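Local coordinates for hypothetical protein (Staphylococcus aureus subsp. aureus, PDB 2ETS) that is of unknown function but represents the DUF1798 family of bacterial proteins, which adopts a four-helical bundle fold, at residues A[20-25]-A[110-115]; A[27-32]-A[98-104]; A[46-51]-A[90-94]. All coordinates share one frame; numbering follows the deposited sequence.

Contact 1: A[20-25]-A[110-115]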
loop_
_atom_site.group_PDB
_atom_site.type_symbol
_atom_site.label_atom_id
_atom_site.label_comp_id
_atom_site.label_asym_id
_atom_site.label_seq_id
_atom_site.Cartn_x
_atom_site.Cartn_y
_atom_site.Cartn_z
ATOM N N LEU A 20 -1.151 -0.506 6.862
ATOM C CA LEU A 20 -1.108 -0.482 5.407
ATOM C C LEU A 20 -2.452 -0.941 4.818
ATOM O O LEU A 20 -2.913 -0.421 3.814
ATOM C CB LEU A 20 0.017 -1.376 4.876
ATOM C CG LEU A 20 1.453 -0.927 5.120
ATOM C CD1 LEU A 20 2.405 -2.037 4.712
ATOM C CD2 LEU A 20 1.742 0.317 4.325
ATOM N N ILE A 21 -3.061 -1.943 5.423
ATOM C CA ILE A 21 -4.375 -2.392 4.991
ATOM C C ILE A 21 -5.379 -1.242 4.974
ATOM O O ILE A 21 -6.020 -0.965 3.926
ATOM C CB ILE A 21 -4.868 -3.581 5.840
ATOM C CG1 ILE A 21 -4.026 -4.823 5.438
ATOM C CG2 ILE A 21 -6.358 -3.864 5.578
ATOM C CD1 ILE A 21 -4.277 -6.068 6.286
ATOM N N TYR A 22 -5.486 -0.555 6.103
ATOM C CA TYR A 22 -6.331 0.647 6.197
ATOM C C TYR A 22 -5.971 1.629 5.078
ATOM O O TYR A 22 -6.858 2.127 4.374
ATOM C CB TYR A 22 -6.215 1.327 7.575
ATOM C CG TYR A 22 -6.703 2.787 7.595
ATOM C CD1 TYR A 22 -8.059 3.132 7.832
ATOM C CD2 TYR A 22 -5.812 3.814 7.391
ATOM C CE1 TYR A 22 -8.477 4.484 7.844
ATOM C CE2 TYR A 22 -6.213 5.144 7.417
ATOM C CZ TYR A 22 -7.524 5.477 7.611
ATOM O OH TYR A 22 -7.795 6.831 7.592
ATOM N N GLU A 23 -4.662 1.904 4.919
ATOM C CA GLU A 23 -4.236 2.895 3.936
ATOM C C GLU A 23 -4.560 2.513 2.463
ATOM O O GLU A 23 -4.975 3.359 1.662
ATOM C CB GLU A 23 -2.762 3.199 4.123
ATOM C CG GLU A 23 -2.483 4.091 5.340
ATOM C CD GLU A 23 -3.037 5.505 5.199
ATOM O OE1 GLU A 23 -3.718 5.786 4.178
ATOM O OE2 GLU A 23 -2.780 6.339 6.109
ATOM N N VAL A 24 -4.391 1.234 2.125
ATOM C CA VAL A 24 -4.728 0.744 0.788
ATOM C C VAL A 24 -6.267 0.892 0.527
ATOM O O VAL A 24 -6.703 1.235 -0.583
ATOM C CB VAL A 24 -4.221 -0.696 0.626
ATOM C CG1 VAL A 24 -4.717 -1.328 -0.653
ATOM C CG2 VAL A 24 -2.672 -0.720 0.655
ATOM N N ASN A 25 -7.083 0.642 1.539
ATOM C CA ASN A 25 -8.514 0.967 1.447
ATOM C C ASN A 25 -8.804 2.445 1.224
ATOM O O ASN A 25 -9.629 2.830 0.432
ATOM C CB ASN A 25 -9.229 0.501 2.693
ATOM C CG ASN A 25 -9.341 -0.988 2.754
ATOM O OD1 ASN A 25 -9.662 -1.634 1.752
ATOM N ND2 ASN A 25 -9.069 -1.559 3.926
ATOM N N VAL A 110 -2.240 -6.341 -3.904
ATOM C CA VAL A 110 -1.700 -5.794 -2.658
ATOM C C VAL A 110 -2.506 -6.232 -1.416
ATOM O O VAL A 110 -1.917 -6.691 -0.423
ATOM C CB VAL A 110 -1.595 -4.257 -2.756
ATOM C CG1 VAL A 110 -1.297 -3.625 -1.446
ATOM C CG2 VAL A 110 -0.489 -3.887 -3.769
ATOM N N GLN A 111 -3.833 -6.145 -1.478
ATOM C CA GLN A 111 -4.660 -6.577 -0.327
ATOM C C GLN A 111 -4.430 -8.063 -0.130
ATOM O O GLN A 111 -4.330 -8.526 1.018
ATOM C CB GLN A 111 -6.169 -6.246 -0.493
ATOM C CG GLN A 111 -6.422 -4.740 -0.738
ATOM C CD GLN A 111 -7.888 -4.331 -1.021
ATOM O OE1 GLN A 111 -8.564 -4.885 -1.924
ATOM N NE2 GLN A 111 -8.379 -3.327 -0.251
ATOM N N TYR A 112 -4.270 -8.809 -1.234
ATOM C CA TYR A 112 -4.035 -10.238 -1.098
ATOM C C TYR A 112 -2.715 -10.535 -0.332
ATOM O O TYR A 112 -2.693 -11.266 0.659
ATOM C CB TYR A 112 -4.107 -10.947 -2.459
ATOM C CG TYR A 112 -3.693 -12.371 -2.374
ATOM C CD1 TYR A 112 -2.346 -12.725 -2.460
ATOM C CD2 TYR A 112 -4.631 -13.377 -2.172
ATOM C CE1 TYR A 112 -1.946 -14.049 -2.344
ATOM C CE2 TYR A 112 -4.234 -14.715 -2.063
ATOM C CZ TYR A 112 -2.899 -15.033 -2.140
ATOM O OH TYR A 112 -2.490 -16.340 -2.007
ATOM N N ASP A 113 -1.631 -9.928 -0.765
ATOM C CA ASP A 113 -0.361 -10.060 -0.059
ATOM C C ASP A 113 -0.404 -9.618 1.403
ATOM O O ASP A 113 0.157 -10.262 2.294
ATOM C CB ASP A 113 0.673 -9.222 -0.773
ATOM C CG ASP A 113 1.123 -9.845 -2.096
ATOM O OD1 ASP A 113 0.865 -11.058 -2.328
ATOM O OD2 ASP A 113 1.754 -9.103 -2.883
ATOM N N LEU A 114 -1.021 -8.468 1.630
ATOM C CA LEU A 114 -1.139 -7.916 2.975
ATOM C C LEU A 114 -1.860 -8.861 3.931
ATOM O O LEU A 114 -1.466 -9.000 5.090
ATOM C CB LEU A 114 -1.862 -6.568 2.919
ATOM C CG LEU A 114 -1.019 -5.415 2.353
ATOM C CD1 LEU A 114 -1.861 -4.173 2.294
ATOM C CD2 LEU A 114 0.235 -5.142 3.194
ATOM N N GLN A 115 -2.908 -9.517 3.445
ATOM C CA GLN A 115 -3.616 -10.486 4.270
ATOM C C GLN A 115 -2.742 -11.671 4.647
ATOM O O GLN A 115 -2.833 -12.165 5.776
ATOM C CB GLN A 115 -4.870 -11.005 3.565
ATOM C CG GLN A 115 -6.027 -10.077 3.593
ATOM C CD GLN A 115 -6.508 -9.780 5.028
ATOM O OE1 GLN A 115 -6.821 -8.631 5.342
ATOM N NE2 GLN A 115 -6.516 -10.802 5.901
HETATM O O HOH W 1 -6.517 -3.436 2.047
#

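Contact 2: A[27-32]-A[98-104]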
loop_
_atom_site.group_PDB
_atom_site.type_symbol
_atom_site.label_atom_id
_atom_site.label_comp_id
_atom_site.label_asym_id
_atom_site.label_seq_id
_atom_site.Cartn_x
_atom_site.Cartn_y
_atom_site.Cartn_z
HETATM N N MSE A 27 -6.778 4.454 -0.247
HETATM C CA MSE A 27 -6.375 4.694 -1.641
HETATM C C MSE A 27 -7.498 4.337 -2.611
HETATM O O MSE A 27 -7.681 5.006 -3.608
HETATM C CB MSE A 27 -5.132 3.898 -1.980
HETATM C CG MSE A 27 -3.927 4.364 -1.210
HETATM SE SE MSE A 27 -2.431 3.206 -1.567
HETATM C CE MSE A 27 -1.578 3.393 0.159
ATOM N N GLN A 28 -8.260 3.289 -2.318
ATOM C CA GLN A 28 -9.375 2.934 -3.174
ATOM C C GLN A 28 -10.441 4.050 -3.157
ATOM O O GLN A 28 -10.984 4.422 -4.196
ATOM C CB GLN A 28 -9.985 1.598 -2.761
ATOM C CG GLN A 28 -11.021 1.072 -3.774
ATOM C CD GLN A 28 -11.488 -0.357 -3.460
ATOM O OE1 GLN A 28 -11.083 -0.962 -2.461
ATOM N NE2 GLN A 28 -12.360 -0.893 -4.315
ATOM N N GLN A 29 -10.693 4.619 -2.000
ATOM C CA GLN A 29 -11.697 5.683 -1.894
ATOM C C GLN A 29 -11.230 6.947 -2.609
ATOM O O GLN A 29 -12.019 7.596 -3.258
ATOM C CB GLN A 29 -12.073 5.975 -0.441
ATOM C CG GLN A 29 -13.553 5.668 -0.069
ATOM C CD GLN A 29 -14.585 6.058 -1.175
ATOM O OE1 GLN A 29 -14.749 7.240 -1.524
ATOM N NE2 GLN A 29 -15.274 5.050 -1.722
ATOM N N ASN A 30 -9.932 7.245 -2.536
ATOM C CA ASN A 30 -9.361 8.399 -3.215
ATOM C C ASN A 30 -9.500 8.267 -4.736
ATOM O O ASN A 30 -9.851 9.210 -5.452
ATOM C CB ASN A 30 -7.889 8.542 -2.824
ATOM C CG ASN A 30 -7.708 9.286 -1.499
ATOM O OD1 ASN A 30 -7.992 10.459 -1.421
ATOM N ND2 ASN A 30 -7.265 8.591 -0.458
ATOM N N PHE A 31 -9.231 7.077 -5.223
ATOM C CA PHE A 31 -9.330 6.806 -6.637
ATOM C C PHE A 31 -10.787 7.005 -7.070
ATOM O O PHE A 31 -11.056 7.623 -8.096
ATOM C CB PHE A 31 -8.833 5.389 -6.920
ATOM C CG PHE A 31 -9.083 4.927 -8.326
ATOM C CD1 PHE A 31 -8.300 5.406 -9.373
ATOM C CD2 PHE A 31 -10.093 4.017 -8.603
ATOM C CE1 PHE A 31 -8.504 4.974 -10.668
ATOM C CE2 PHE A 31 -10.302 3.579 -9.912
ATOM C CZ PHE A 31 -9.493 4.058 -10.951
ATOM N N GLU A 32 -11.722 6.487 -6.283
ATOM C CA GLU A 32 -13.149 6.681 -6.558
ATOM C C GLU A 32 -13.541 8.139 -6.564
ATOM O O GLU A 32 -14.407 8.534 -7.338
ATOM C CB GLU A 32 -14.033 5.929 -5.556
ATOM C CG GLU A 32 -14.044 4.427 -5.746
ATOM C CD GLU A 32 -14.478 3.965 -7.143
ATOM O OE1 GLU A 32 -15.351 4.597 -7.788
ATOM O OE2 GLU A 32 -13.954 2.926 -7.576
ATOM N N THR A 98 -5.844 7.722 -14.130
ATOM C CA THR A 98 -5.436 6.359 -13.768
ATOM C C THR A 98 -6.468 5.320 -14.283
ATOM O O THR A 98 -7.702 5.437 -14.060
ATOM C CB THR A 98 -5.265 6.236 -12.243
ATOM O OG1 THR A 98 -4.145 7.041 -11.813
ATOM C CG2 THR A 98 -5.108 4.798 -11.825
ATOM N N SER A 99 -5.960 4.280 -14.931
ATOM C CA SER A 99 -6.798 3.176 -15.423
ATOM C C SER A 99 -7.470 2.357 -14.327
ATOM O O SER A 99 -6.801 1.755 -13.497
ATOM C CB SER A 99 -5.937 2.205 -16.248
ATOM O OG SER A 99 -6.649 1.000 -16.484
ATOM N N ARG A 100 -8.790 2.276 -14.353
ATOM C CA ARG A 100 -9.513 1.484 -13.347
ATOM C C ARG A 100 -9.092 0.013 -13.383
ATOM O O ARG A 100 -8.909 -0.623 -12.354
ATOM C CB ARG A 100 -11.005 1.566 -13.585
ATOM C CG ARG A 100 -11.799 0.693 -12.628
ATOM C CD ARG A 100 -13.293 0.950 -12.744
ATOM N NE ARG A 100 -13.641 2.333 -12.417
ATOM C CZ ARG A 100 -13.895 2.800 -11.190
ATOM N NH1 ARG A 100 -13.819 1.988 -10.139
ATOM N NH2 ARG A 100 -14.220 4.095 -11.013
ATOM N N LYS A 101 -8.977 -0.510 -14.597
ATOM C CA LYS A 101 -8.599 -1.882 -14.814
ATOM C C LYS A 101 -7.265 -2.205 -14.101
ATOM O O LYS A 101 -7.175 -3.169 -13.345
ATOM C CB LYS A 101 -8.548 -2.131 -16.332
ATOM C CG LYS A 101 -7.988 -3.469 -16.749
ATOM C CD LYS A 101 -8.118 -3.653 -18.271
ATOM C CE LYS A 101 -6.929 -4.396 -18.892
ATOM N NZ LYS A 101 -6.730 -5.760 -18.310
ATOM N N LEU A 102 -6.261 -1.374 -14.306
ATOM C CA LEU A 102 -4.901 -1.677 -13.825
ATOM C C LEU A 102 -4.764 -1.347 -12.332
ATOM O O LEU A 102 -4.095 -2.062 -11.603
ATOM C CB LEU A 102 -3.858 -0.903 -14.634
ATOM C CG LEU A 102 -3.776 -1.207 -16.140
ATOM C CD1 LEU A 102 -2.721 -0.316 -16.794
ATOM C CD2 LEU A 102 -3.486 -2.657 -16.434
ATOM N N PHE A 103 -5.414 -0.263 -11.911
ATOM C CA PHE A 103 -5.420 0.175 -10.514
ATOM C C PHE A 103 -6.083 -0.848 -9.603
ATOM O O PHE A 103 -5.518 -1.249 -8.580
ATOM C CB PHE A 103 -6.100 1.534 -10.374
ATOM C CG PHE A 103 -6.071 2.079 -8.967
ATOM C CD1 PHE A 103 -4.982 2.754 -8.519
ATOM C CD2 PHE A 103 -7.117 1.843 -8.088
ATOM C CE1 PHE A 103 -4.935 3.231 -7.225
ATOM C CE2 PHE A 103 -7.095 2.323 -6.812
ATOM C CZ PHE A 103 -6.016 3.010 -6.369
ATOM N N ILE A 104 -7.249 -1.328 -10.002
ATOM C CA ILE A 104 -7.992 -2.268 -9.179
ATOM C C ILE A 104 -7.330 -3.655 -9.136
ATOM O O ILE A 104 -7.254 -4.288 -8.100
ATOM C CB ILE A 104 -9.439 -2.349 -9.670
ATOM C CG1 ILE A 104 -10.124 -0.972 -9.504
ATOM C CG2 ILE A 104 -10.223 -3.440 -8.933
ATOM C CD1 ILE A 104 -10.148 -0.419 -8.107
#

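Contact 3: A[46-51]-A[90-94]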
loop_
_atom_site.group_PDB
_atom_site.type_symbol
_atom_site.label_atom_id
_atom_site.label_comp_id
_atom_site.label_asym_id
_atom_site.label_seq_id
_atom_site.Cartn_x
_atom_site.Cartn_y
_atom_site.Cartn_z
ATOM N N THR A 46 -1.885 17.756 -1.456
ATOM C CA THR A 46 -2.509 16.450 -1.215
ATOM C C THR A 46 -1.602 15.252 -1.549
ATOM O O THR A 46 -1.399 14.387 -0.715
ATOM C CB THR A 46 -3.813 16.281 -2.034
ATOM O OG1 THR A 46 -4.682 17.413 -1.846
ATOM C CG2 THR A 46 -4.543 14.969 -1.634
ATOM N N VAL A 47 -1.081 15.189 -2.766
ATOM C CA VAL A 47 -0.328 14.004 -3.216
ATOM C C VAL A 47 1.021 13.829 -2.507
ATOM O O VAL A 47 1.324 12.736 -2.027
ATOM C CB VAL A 47 -0.098 13.997 -4.749
ATOM C CG1 VAL A 47 0.577 12.695 -5.180
ATOM C CG2 VAL A 47 -1.426 14.178 -5.473
ATOM N N LYS A 48 1.824 14.877 -2.478
ATOM C CA LYS A 48 3.136 14.811 -1.852
ATOM C C LYS A 48 3.036 14.420 -0.367
ATOM O O LYS A 48 3.645 13.430 0.052
ATOM C CB LYS A 48 3.899 16.143 -2.022
ATOM C CG LYS A 48 5.401 16.048 -1.752
ATOM C CD LYS A 48 6.093 17.410 -1.908
ATOM C CE LYS A 48 7.573 17.390 -1.392
ATOM N NZ LYS A 48 7.777 18.095 -0.061
ATOM N N PRO A 49 2.241 15.160 0.425
ATOM C CA PRO A 49 2.121 14.770 1.823
ATOM C C PRO A 49 1.617 13.342 2.044
ATOM O O PRO A 49 2.086 12.645 2.940
ATOM C CB PRO A 49 1.106 15.784 2.389
ATOM C CG PRO A 49 1.089 16.915 1.438
ATOM C CD PRO A 49 1.374 16.309 0.099
ATOM N N TYR A 50 0.694 12.898 1.204
ATOM C CA TYR A 50 0.132 11.578 1.345
ATOM C C TYR A 50 1.155 10.484 1.066
ATOM O O TYR A 50 1.310 9.534 1.847
ATOM C CB TYR A 50 -1.059 11.390 0.406
ATOM C CG TYR A 50 -1.694 10.051 0.615
ATOM C CD1 TYR A 50 -2.445 9.789 1.774
ATOM C CD2 TYR A 50 -1.485 9.019 -0.284
ATOM C CE1 TYR A 50 -3.032 8.536 1.976
ATOM C CE2 TYR A 50 -2.028 7.759 -0.076
ATOM C CZ TYR A 50 -2.826 7.538 1.041
ATOM O OH TYR A 50 -3.359 6.300 1.248
ATOM N N THR A 51 1.842 10.622 -0.058
ATOM C CA THR A 51 2.875 9.638 -0.469
ATOM C C THR A 51 4.040 9.635 0.507
ATOM O O THR A 51 4.590 8.597 0.808
ATOM C CB THR A 51 3.417 9.933 -1.859
ATOM O OG1 THR A 51 3.988 11.249 -1.862
ATOM C CG2 THR A 51 2.319 9.813 -2.893
ATOM N N SER A 90 -0.277 4.626 -4.041
ATOM C CA SER A 90 -0.371 5.798 -3.191
ATOM C C SER A 90 -0.322 7.079 -4.043
ATOM O O SER A 90 -0.896 8.070 -3.664
ATOM C CB SER A 90 0.741 5.824 -2.172
ATOM O OG SER A 90 1.972 6.200 -2.766
ATOM N N VAL A 91 0.304 7.001 -5.223
ATOM C CA VAL A 91 0.333 8.095 -6.196
ATOM C C VAL A 91 -0.836 8.038 -7.192
ATOM O O VAL A 91 -1.535 9.055 -7.443
ATOM C CB VAL A 91 1.648 8.058 -7.010
ATOM C CG1 VAL A 91 1.523 8.951 -8.225
ATOM C CG2 VAL A 91 2.775 8.516 -6.154
ATOM N N GLU A 92 -1.090 6.842 -7.716
ATOM C CA GLU A 92 -2.041 6.700 -8.816
ATOM C C GLU A 92 -3.476 7.022 -8.406
ATOM O O GLU A 92 -4.313 7.404 -9.253
ATOM C CB GLU A 92 -1.940 5.311 -9.433
ATOM C CG GLU A 92 -0.641 5.112 -10.154
ATOM C CD GLU A 92 -0.430 3.677 -10.615
ATOM O OE1 GLU A 92 -1.348 2.840 -10.512
ATOM O OE2 GLU A 92 0.676 3.414 -11.101
ATOM N N CYS A 93 -3.747 6.934 -7.109
ATOM C CA CYS A 93 -5.105 7.062 -6.630
ATOM C C CYS A 93 -5.568 8.527 -6.645
ATOM O O CYS A 93 -6.750 8.831 -6.378
ATOM C CB CYS A 93 -5.233 6.429 -5.244
ATOM S SG CYS A 93 -4.405 7.398 -3.927
ATOM N N HIS A 94 -4.633 9.415 -6.985
ATOM C CA HIS A 94 -4.885 10.845 -6.987
ATOM C C HIS A 94 -5.054 11.391 -8.399
ATOM O O HIS A 94 -5.216 12.594 -8.574
ATOM C CB HIS A 94 -3.729 11.573 -6.280
ATOM C CG HIS A 94 -3.574 11.200 -4.842
ATOM N ND1 HIS A 94 -4.494 11.562 -3.863
ATOM C CD2 HIS A 94 -2.594 10.514 -4.210
ATOM C CE1 HIS A 94 -4.084 11.086 -2.698
ATOM N NE2 HIS A 94 -2.935 10.449 -2.881
HETATM O O HOH W 2 4.389 6.299 -1.581
#

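Contact 1: A[20-25]-A[110-115]
Leu114 lies against three residues of segment 20-25. Its CB and CD1 face Ile21, CD1 also meets Val24, and CD2 faces Leu20. Leu114 CB is 3.8 Å from Ile21 CG1, the two side chains lying alongside and pointing opposite ways. Leu114 CD1 meets Val24 CG2 tip to tip at 3.9 Å. The Leu20 and Leu114 side chains cross at about a right angle, Leu20 CD1 lying 4.1 Å from Leu114 CD2. Val24 splits its two methyls between neighbours. Val24 CG2 also packs on Val110 CG1, and Val24 CG1 sits 3.8 Å from Gln111 CG. The chain of Gln111 runs extended beyond CG (chi2 176°), which carries its amide across to the first helix. There NE2 comes close to OD1 of Asn25, but the geometry is too bent for a hydrogen bond, and the two amide planes stand 65° apart. A water accepts from Gln111 NE2 at 3.0 Å and donates to Ile21 O at 3.1 Å. The helical segments run antiparallel, at 167°, within the four-helix bundle. Leu20 continues onto helix 43-63 and Val110 onto helix 76-92. Leu20, Val24, Val110 and Leu114 thus form a buried apolar seam, while the Gln111 amide and the water join the helices on the more exposed side.

Contact 2: A[27-32]-A[98-104]
Phe31 and Phe103 stack face on face across the two helices. Their rings are offset, with centroids 4.3 Å apart and planes at 17°. CB of Phe31 comes within 3.5 Å of CE2 of Phe103. With chi1 near 180° in both residues (171° in Phe31), each ring extends into the gap between the helices, where the two can overlap. The Phe31 ring also meets the turn that leads into helix 100-120, and the first residue of that helix. The carbonyl O of Thr98 lies in the ring plane at the edge, 3.5 Å from CE1 of Phe31, while CG2 of Thr98 touches the same carbon. CZ of Phe31 rests against CA of Arg100.

The Arg100 side chain crosses the end of the Phe31 ring at a slant. Its guanidinium has CE2 of Phe31 over the centre of one face, with the two planes 62° apart. The same group forms a salt bridge with Glu32. Arg100 NH1 donates to Glu32 OE2 at 2.7 Å on the syn side, close to the guanidinium plane. A second bond, from Arg100 NH2 to Glu32 OE1, is weak at 3.5 Å.

The segments are antiparallel, as expected for these two helices of the four-helix bundle, and this contact lies at the end where helix 100-120 begins. Ser99 is the N-cap of that helix. Ser99 OG accepts from Leu102 N at 3.2 Å.

Further out, OG1 of Thr98 bonds to the carbonyl O of Glu92, tying the turn back to the preceding helix. The carbonyl O of Thr98 accepts from NZ of Lys35. Phe103 also packs on Leu89 and Cys93. Selenomethionine Met27 meets Phe103 CZ through its backbone O, while its side chain turns to Leu89, Tyr50 and Ile54.

Contact 3: A[46-51]-A[90-94]
Tyr50 holds CG anti to its own N (chi1 -176°), while His94 holds CG anti to its carbonyl carbon (chi1 -62°). These torsions bring the two rings together between the helices. They form an offset edge-to-face pair, with the edge of His94 toward the face of Tyr50. The planes stand at 76° and the centroids are 5.2 Å apart. NE2 of His94 comes within 3.3 Å of CD2 of Tyr50. The imidazole has Cys93 SG over one face, with Val47 CA near the rim of the opposite face. CG2 of Val47 touches CB of His94 at 3.6 Å. ND1 of His94 is hydrogen-bonded to ND1 of His41, which helps fix the rotation of the ring.

Here helix 43-63 of the four-helix bundle packs on the C-terminal part of helix 76-92 and the chain that leads on from it. The phenol OH of Tyr50 bonds to Glu23 on helix 12-37. The edge of the Tyr50 ring faces Ser90 O, 3.6 Å from Tyr50 CD2.

CG2 of Thr51 packs on CG2 of Val91 at 3.5 Å and on OG of Ser90. A water donates to Ser90 OG at 2.7 Å and, weakly, to the carbonyl O of Thr51. OG of Ser90 is also bonded to the carbonyl O of Glu87.

In the fold
From the N terminus, helix 12-37 supplies first segment 20-25 and then 27-32. Helix 43-63 supplies 46-51. The chain returns through 90-94 at the end of helix 76-92. Segment 98-104 leads into helix 100-120, which also supplies 110-115. The three loops therefore nest without crossing: contact 3 closes the innermost, contact 2 the next and contact 1 the outermost. Contacts 1 and 2 both join the first and last long helices, and the centres of these contacts are about 14 Å apart. Contact 3 joins the two middle helices. Met27 of contact 2 ties helix 12-37 to helices 43-63 and 76-92, next to contact 3.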